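Local coordinates for protein GCN5-related N-acetyltransferase (Ralstonia eutropha JMP134, PDB 2Q0Y) that probably transfers an acyl group, most likely acetyl from acetyl-CoA, to a substrate not yet identified, as in other GNAT-family enzymes, at residues Arg41-Pro46 with Gly51-Trp56; Ile68-Ile73 with Ala117-Ala122; Leu91-Asp96 with Gln106-Arg111. All blocks are in the same frame, centred on the assembly; numbering follows the deposited sequence.

Contact 1 (Arg41-Pro46 with Gly51-Trp56)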
# COMPACT_ATOMS: atom_id res chain seq x y z
N ARG A 41 -8.42 -6.89 -15.97
CA ARG A 41 -9.26 -8.09 -16.10
C ARG A 41 -8.41 -9.35 -15.97
O ARG A 41 -8.79 -10.29 -15.28
CB ARG A 41 -9.98 -8.09 -17.45
CG ARG A 41 -10.96 -9.22 -17.68
CD ARG A 41 -11.71 -8.96 -18.98
NE ARG A 41 -12.88 -9.81 -19.17
CZ ARG A 41 -14.16 -9.44 -18.98
NH1 ARG A 41 -14.49 -8.22 -18.54
NH2 ARG A 41 -15.12 -10.33 -19.22
N ASP A 42 -7.25 -9.35 -16.63
CA ASP A 42 -6.34 -10.50 -16.60
C ASP A 42 -5.76 -10.73 -15.21
O ASP A 42 -5.56 -11.87 -14.81
CB ASP A 42 -5.20 -10.33 -17.62
CG ASP A 42 -5.70 -10.31 -19.07
OD1 ASP A 42 -6.87 -10.63 -19.34
OD2 ASP A 42 -4.90 -9.96 -19.96
N TRP A 43 -5.55 -9.65 -14.48
CA TRP A 43 -5.09 -9.70 -13.09
C TRP A 43 -6.19 -10.28 -12.20
O TRP A 43 -5.92 -11.07 -11.31
CB TRP A 43 -4.70 -8.30 -12.62
CG TRP A 43 -4.33 -8.18 -11.16
CD1 TRP A 43 -3.08 -8.31 -10.62
CD2 TRP A 43 -5.21 -7.87 -10.07
NE1 TRP A 43 -3.13 -8.12 -9.26
CE2 TRP A 43 -4.43 -7.86 -8.89
CE3 TRP A 43 -6.58 -7.63 -9.97
CZ2 TRP A 43 -4.97 -7.61 -7.66
CZ3 TRP A 43 -7.12 -7.40 -8.74
CH2 TRP A 43 -6.32 -7.39 -7.59
N LEU A 44 -7.43 -9.82 -12.41
CA LEU A 44 -8.53 -10.17 -11.50
C LEU A 44 -8.97 -11.62 -11.63
O LEU A 44 -9.33 -12.27 -10.63
CB LEU A 44 -9.73 -9.25 -11.74
CG LEU A 44 -10.98 -9.52 -10.91
CD1 LEU A 44 -10.65 -9.42 -9.42
CD2 LEU A 44 -12.08 -8.56 -11.26
N LEU A 45 -9.02 -12.12 -12.86
CA LEU A 45 -9.55 -13.44 -13.12
C LEU A 45 -9.04 -14.54 -12.17
O LEU A 45 -9.84 -15.21 -11.53
CB LEU A 45 -9.31 -13.82 -14.59
CG LEU A 45 -9.71 -15.20 -15.08
CD1 LEU A 45 -11.20 -15.35 -15.14
CD2 LEU A 45 -9.11 -15.43 -16.47
N PRO A 46 -7.71 -14.75 -12.09
CA PRO A 46 -7.23 -15.81 -11.19
C PRO A 46 -7.45 -15.54 -9.70
O PRO A 46 -7.47 -16.48 -8.91
CB PRO A 46 -5.73 -15.87 -11.48
CG PRO A 46 -5.41 -14.53 -12.04
CD PRO A 46 -6.59 -14.11 -12.82
N GLY A 51 -9.93 -16.73 -4.52
CA GLY A 51 -10.43 -16.02 -3.35
C GLY A 51 -9.56 -14.92 -2.81
O GLY A 51 -9.93 -14.29 -1.81
N SER A 52 -8.41 -14.67 -3.42
CA SER A 52 -7.55 -13.60 -2.93
C SER A 52 -8.15 -12.22 -3.20
O SER A 52 -7.78 -11.24 -2.56
CB SER A 52 -6.12 -13.72 -3.47
OG SER A 52 -6.07 -13.73 -4.86
N TYR A 53 -9.07 -12.13 -4.17
CA TYR A 53 -9.96 -10.98 -4.31
C TYR A 53 -11.35 -11.42 -3.95
O TYR A 53 -11.93 -12.29 -4.62
CB TYR A 53 -9.94 -10.43 -5.74
CG TYR A 53 -10.71 -9.13 -5.92
CD1 TYR A 53 -12.10 -9.12 -6.03
CD2 TYR A 53 -10.06 -7.91 -5.97
CE1 TYR A 53 -12.78 -7.93 -6.18
CE2 TYR A 53 -10.74 -6.72 -6.11
CZ TYR A 53 -12.11 -6.73 -6.24
OH TYR A 53 -12.82 -5.57 -6.39
N PHE A 54 -11.88 -10.83 -2.89
CA PHE A 54 -13.17 -11.21 -2.36
C PHE A 54 -13.99 -9.91 -2.26
O PHE A 54 -13.51 -8.83 -2.55
CB PHE A 54 -13.02 -11.93 -1.01
CG PHE A 54 -14.35 -12.32 -0.38
CD1 PHE A 54 -15.14 -13.32 -0.94
CD2 PHE A 54 -14.81 -11.67 0.77
CE1 PHE A 54 -16.38 -13.68 -0.36
CE2 PHE A 54 -16.05 -12.01 1.34
CZ PHE A 54 -16.83 -13.02 0.77
N GLY A 55 -15.26 -10.03 -1.90
CA GLY A 55 -16.06 -8.85 -1.68
C GLY A 55 -17.52 -9.16 -1.66
O GLY A 55 -17.93 -10.33 -1.52
N TRP A 56 -18.32 -8.12 -1.85
CA TRP A 56 -19.75 -8.22 -1.67
C TRP A 56 -20.44 -7.41 -2.74
O TRP A 56 -19.91 -6.39 -3.21
CB TRP A 56 -20.14 -7.68 -0.29
CG TRP A 56 -19.38 -8.28 0.87
CD1 TRP A 56 -18.27 -7.78 1.49
CD2 TRP A 56 -19.70 -9.50 1.55
NE1 TRP A 56 -17.87 -8.62 2.51
CE2 TRP A 56 -18.73 -9.68 2.56
CE3 TRP A 56 -20.70 -10.46 1.38
CZ2 TRP A 56 -18.75 -10.79 3.42
CZ3 TRP A 56 -20.72 -11.55 2.24
CH2 TRP A 56 -19.75 -11.71 3.24

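Contact 2 (Ile68-Ile73 with Ala117-Ala122)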
# COMPACT_ATOMS: atom_id res chain seq x y z
N ILE A 68 -18.14 -3.99 -3.66
CA ILE A 68 -16.91 -3.64 -2.96
C ILE A 68 -15.94 -4.81 -3.07
O ILE A 68 -16.36 -5.98 -3.19
CB ILE A 68 -17.19 -3.24 -1.49
CG1 ILE A 68 -15.98 -2.52 -0.86
CG2 ILE A 68 -17.63 -4.47 -0.67
CD1 ILE A 68 -16.34 -1.85 0.48
N GLY A 69 -14.65 -4.49 -3.07
CA GLY A 69 -13.60 -5.50 -3.13
C GLY A 69 -12.75 -5.47 -1.88
O GLY A 69 -12.56 -4.40 -1.28
N LEU A 70 -12.20 -6.62 -1.50
CA LEU A 70 -11.29 -6.70 -0.37
C LEU A 70 -10.21 -7.75 -0.59
O LEU A 70 -10.43 -8.77 -1.23
CB LEU A 70 -12.05 -6.95 0.94
CG LEU A 70 -12.76 -8.26 1.22
CD1 LEU A 70 -11.86 -9.32 1.91
CD2 LEU A 70 -14.01 -8.00 2.09
N MSE A 71 -9.04 -7.44 -0.07
CA MSE A 71 -7.88 -8.31 -0.13
C MSE A 71 -7.18 -8.26 1.21
O MSE A 71 -7.38 -7.33 1.98
CB MSE A 71 -6.92 -7.82 -1.22
CG MSE A 71 -7.57 -7.66 -2.59
SE MSE A 71 -6.31 -6.85 -3.82
CE MSE A 71 -5.41 -8.33 -4.04
N VAL A 72 -6.40 -9.29 1.48
CA VAL A 72 -5.49 -9.28 2.62
C VAL A 72 -4.11 -9.37 1.97
O VAL A 72 -3.77 -10.39 1.37
CB VAL A 72 -5.75 -10.44 3.58
CG1 VAL A 72 -4.75 -10.45 4.73
CG2 VAL A 72 -7.17 -10.35 4.12
N ILE A 73 -3.35 -8.28 2.04
CA ILE A 73 -2.08 -8.21 1.35
C ILE A 73 -0.92 -8.48 2.29
O ILE A 73 -0.98 -8.15 3.48
CB ILE A 73 -1.91 -6.88 0.62
CG1 ILE A 73 -1.87 -5.71 1.59
CG2 ILE A 73 -3.08 -6.69 -0.36
CD1 ILE A 73 -1.60 -4.37 0.91
N ALA A 117 -12.53 -8.34 10.40
CA ALA A 117 -12.61 -8.70 11.82
C ALA A 117 -12.72 -10.22 12.01
O ALA A 117 -12.04 -10.79 12.85
CB ALA A 117 -13.74 -8.01 12.50
N GLU A 118 -13.59 -10.85 11.24
CA GLU A 118 -13.76 -12.29 11.24
C GLU A 118 -12.44 -13.00 10.93
O GLU A 118 -12.15 -14.06 11.51
CB GLU A 118 -14.81 -12.68 10.20
CG GLU A 118 -15.02 -14.18 10.01
CD GLU A 118 -16.00 -14.47 8.87
OE1 GLU A 118 -16.15 -13.62 8.00
OE2 GLU A 118 -16.63 -15.54 8.86
N ARG A 119 -11.65 -12.41 10.04
CA ARG A 119 -10.37 -12.97 9.64
C ARG A 119 -9.23 -12.61 10.60
O ARG A 119 -8.09 -13.02 10.38
CB ARG A 119 -10.05 -12.53 8.21
CG ARG A 119 -11.01 -13.09 7.17
CD ARG A 119 -10.65 -12.56 5.79
NE ARG A 119 -11.60 -12.99 4.77
CZ ARG A 119 -11.32 -13.14 3.49
NH1 ARG A 119 -10.09 -12.93 3.03
NH2 ARG A 119 -12.28 -13.50 2.64
N GLY A 120 -9.53 -11.85 11.66
CA GLY A 120 -8.52 -11.50 12.67
C GLY A 120 -7.46 -10.53 12.19
O GLY A 120 -6.33 -10.54 12.69
N ILE A 121 -7.82 -9.68 11.24
CA ILE A 121 -6.90 -8.70 10.65
C ILE A 121 -6.82 -7.48 11.53
O ILE A 121 -7.85 -6.90 11.88
CB ILE A 121 -7.37 -8.28 9.26
CG1 ILE A 121 -7.50 -9.49 8.32
CG2 ILE A 121 -6.47 -7.20 8.65
CD1 ILE A 121 -6.22 -10.27 8.14
N ALA A 122 -5.60 -7.08 11.91
CA ALA A 122 -5.39 -5.96 12.83
C ALA A 122 -5.66 -4.57 12.23
O ALA A 122 -6.16 -3.69 12.91
CB ALA A 122 -3.97 -6.00 13.38
O HOH W 1 -10.01 -11.67 0.36

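Contact 3 (Leu91-Asp96 with Gln106-Arg111)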
# COMPACT_ATOMS: atom_id res chain seq x y z
N LEU A 91 -10.96 -1.94 -1.93
CA LEU A 91 -10.89 -1.32 -3.24
C LEU A 91 -12.18 -1.52 -4.03
O LEU A 91 -13.01 -2.38 -3.71
CB LEU A 91 -9.69 -1.83 -4.05
CG LEU A 91 -9.70 -3.26 -4.57
CD1 LEU A 91 -8.62 -3.48 -5.62
CD2 LEU A 91 -9.58 -4.30 -3.46
N ASN A 92 -12.32 -0.70 -5.08
CA ASN A 92 -13.42 -0.82 -6.04
C ASN A 92 -14.82 -0.68 -5.47
O ASN A 92 -15.77 -1.25 -6.00
CB ASN A 92 -13.33 -2.14 -6.82
CG ASN A 92 -12.10 -2.23 -7.68
OD1 ASN A 92 -11.59 -1.21 -8.15
ND2 ASN A 92 -11.62 -3.45 -7.90
N LEU A 93 -14.98 0.13 -4.41
CA LEU A 93 -16.33 0.48 -3.94
C LEU A 93 -17.00 1.37 -4.98
O LEU A 93 -16.51 2.48 -5.28
CB LEU A 93 -16.27 1.21 -2.60
CG LEU A 93 -17.65 1.70 -2.08
CD1 LEU A 93 -18.64 0.57 -1.92
CD2 LEU A 93 -17.51 2.45 -0.78
N TYR A 94 -18.11 0.89 -5.52
CA TYR A 94 -18.89 1.64 -6.49
C TYR A 94 -20.36 1.45 -6.17
O TYR A 94 -20.81 0.31 -5.95
CB TYR A 94 -18.62 1.21 -7.92
CG TYR A 94 -19.34 2.10 -8.92
CD1 TYR A 94 -18.89 3.41 -9.16
CD2 TYR A 94 -20.49 1.68 -9.57
CE1 TYR A 94 -19.55 4.24 -10.05
CE2 TYR A 94 -21.18 2.50 -10.45
CZ TYR A 94 -20.70 3.79 -10.69
OH TYR A 94 -21.38 4.59 -11.57
N VAL A 95 -21.10 2.55 -6.17
CA VAL A 95 -22.55 2.51 -5.99
C VAL A 95 -23.25 3.19 -7.17
O VAL A 95 -22.92 4.32 -7.54
CB VAL A 95 -22.98 3.20 -4.66
CG1 VAL A 95 -24.48 3.10 -4.47
CG2 VAL A 95 -22.28 2.60 -3.45
N ASP A 96 -24.23 2.51 -7.76
CA ASP A 96 -25.03 3.07 -8.85
C ASP A 96 -25.46 4.51 -8.51
O ASP A 96 -25.97 4.75 -7.44
CB ASP A 96 -26.28 2.23 -9.10
CG ASP A 96 -27.21 2.85 -10.13
OD1 ASP A 96 -26.86 2.81 -11.32
OD2 ASP A 96 -28.28 3.38 -9.76
N GLN A 106 -21.99 2.77 2.92
CA GLN A 106 -21.68 2.49 4.33
C GLN A 106 -21.96 1.03 4.69
O GLN A 106 -21.17 0.39 5.40
CB GLN A 106 -22.45 3.44 5.23
CG GLN A 106 -22.19 3.18 6.70
CD GLN A 106 -22.67 4.30 7.60
OE1 GLN A 106 -23.38 5.20 7.17
NE2 GLN A 106 -22.27 4.25 8.87
N ALA A 107 -23.04 0.47 4.15
CA ALA A 107 -23.38 -0.94 4.38
C ALA A 107 -22.31 -1.89 3.82
O ALA A 107 -21.90 -2.83 4.50
CB ALA A 107 -24.71 -1.26 3.77
N LEU A 108 -21.85 -1.62 2.61
CA LEU A 108 -20.77 -2.41 2.02
C LEU A 108 -19.46 -2.24 2.79
O LEU A 108 -18.74 -3.21 3.01
CB LEU A 108 -20.57 -2.06 0.55
CG LEU A 108 -21.68 -2.55 -0.39
CD1 LEU A 108 -21.50 -2.03 -1.80
CD2 LEU A 108 -21.74 -4.06 -0.40
N MSE A 109 -19.15 -1.01 3.20
CA MSE A 109 -17.97 -0.82 4.04
C MSE A 109 -18.08 -1.61 5.34
O MSE A 109 -17.10 -2.20 5.79
CB MSE A 109 -17.75 0.65 4.34
CG MSE A 109 -17.22 1.47 3.17
SE MSE A 109 -15.38 1.09 2.74
CE MSE A 109 -14.52 1.72 4.39
N ASN A 110 -19.25 -1.61 5.95
CA ASN A 110 -19.46 -2.37 7.18
C ASN A 110 -19.23 -3.85 6.95
O ASN A 110 -18.60 -4.51 7.80
CB ASN A 110 -20.88 -2.16 7.73
CG ASN A 110 -21.04 -0.84 8.44
OD1 ASN A 110 -20.10 -0.26 8.95
ND2 ASN A 110 -22.28 -0.37 8.51
N ARG A 111 -19.72 -4.37 5.83
CA ARG A 111 -19.50 -5.78 5.50
C ARG A 111 -18.01 -6.09 5.31
O ARG A 111 -17.53 -7.14 5.75
CB ARG A 111 -20.23 -6.21 4.23
CG ARG A 111 -21.71 -6.48 4.40
CD ARG A 111 -22.05 -7.96 4.77
NE ARG A 111 -21.51 -8.40 6.07
CZ ARG A 111 -21.87 -7.92 7.27
NH1 ARG A 111 -22.79 -6.96 7.41
NH2 ARG A 111 -21.29 -8.41 8.37

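Contact 1 (Arg41-Pro46 with Gly51-Trp56)
L44 lays its CD1 methyl over one face of the Y53 ring, a CH-pi contact in which the methyl stands 3.8 Å from the centroid of that ring, 21° off its normal. The methyl is displaced toward the CB side of the ring, and its closest atom is CG of Y53, 3.5 Å from L44 CD1. W43 reaches the same tyrosine from another direction: the six-membered part of the indole brings CZ3 to 4.1 Å from CD2 of Y53, so the phenol meets the indole at its edge and near its plane. The two aromatic side chains run at about a right angle. W43 and L44 both leave the helix with CG anti to the backbone N (chi1 175° and 177°), which carries their far ends to Y53 although their CB atoms do not face it. All three side chains are buried, and the phenol OH is hydrogen-bonded to N92. G51, the first residue past helix 30-50 to leave helical geometry, has positive phi and starts the turn into strand 54-60. The helix is thereby packed back against the strand's start, with V15 of helix 12-25 touching L44 and Y53, and M71 of strand 63-74 touching W43.

Contact 2 (Ile68-Ile73 with Ala117-Ala122)
V72 and I121 make the apolar part of this contact, reaching toward each other tip to tip with V72 CG1 3.7 Å from I121 CD1. The other methyl of V72, CG2, also lies near I121 CD1, at 4.1 Å, and near R119 NH1, at 4.0 Å. With L70 CG held between the backbone N and the carbonyl carbon (chi1 68°), L70 CD1 comes over one face of the R119 guanidinium, offset toward its rim and 4.2 Å from R119 CZ. These contacts join strand 63-74 to the turn that ends helix 104-118, where G120, with positive phi, closes a Schellman motif and sends the chain toward strand 123-127. That places the contact at the second connection of a beta-alpha-beta unit, with I121 buried against the sheet. The polar link is made through water: one molecule accepts from R119 NH1 at 3.0 Å and donates a weak bond of 3.3 Å to the carbonyl O of L70. The R119 chain is extended from CG to NE, and its NE forms a salt bridge with E115 one turn back on the helix, which helps to fix the guanidinium beside L70. From the same turn, I121 and A122 make backbone hydrogen bonds to the second subunit.

Contact 3 (Leu91-Asp96 with Gln106-Arg111)
This is an apolar contact between a strand and the helix that follows it, within the beta-alpha-beta unit formed by strand 86-95, helix 104-118 and strand 123-127. L93 is the central side chain, and its two methyls meet different residues of the helix. CD1 takes the L108 side, lying 3.9 Å from L108 CD1 and 4.1 Å from L108 CB; the two side chains cross obliquely, with the one methyl touching both atoms. CD2 takes the neighbouring residue and approaches CG of the selenomethionine M109 at 4.1 Å. L93 and M109 cross at about a right angle, and the methyl meets M109 near the base of its chain. With CG of L93 anti to the backbone N (chi1 176°), the fork is carried out toward the helix. The backbones stay well apart, with 8.0 Å between CA of L93 and CA of L108, and the side chains fill the interval. Just before L93, N92, with positive phi, breaks the regularity of strand 86-95, consistent with the bulge that the fourth strand of GNAT folds commonly carries, where it splays from the fifth (here 123-127) beside the acetyl-CoA site. An unidentified ligand, probably from the crystallisation liquor and so only a hint of a pocket, accepts a hydrogen bond from the backbone N of L93. The helix also rests on strand 63-74, through L108 on A66 and I68, while Y136 of helix 133-138 touches both L93 and M109.

The three contacts come from one mixed sheet and the helices packed on it, with centres 14 to 16 Å apart. Contact 1 closes before the others open, whereas contact 3 is nested inside the loop closed by contact 2, and those two share helix 104-118. Their strands 54-60, 63-74 and 86-95 are successive antiparallel neighbours: probable backbone hydrogen bonds link F54 O to L70 N and G69 N to L91 O, both 2.8 Å. Contacts 1 and 3 also meet where W56 CB packs 4.0 Å from L108 CD2. Helix 30-50 (contact 1) lies on one face of the sheet and helix 104-118 (contacts 2 and 3) on the other, giving the helix-sheet-helix layering of the GNAT fold.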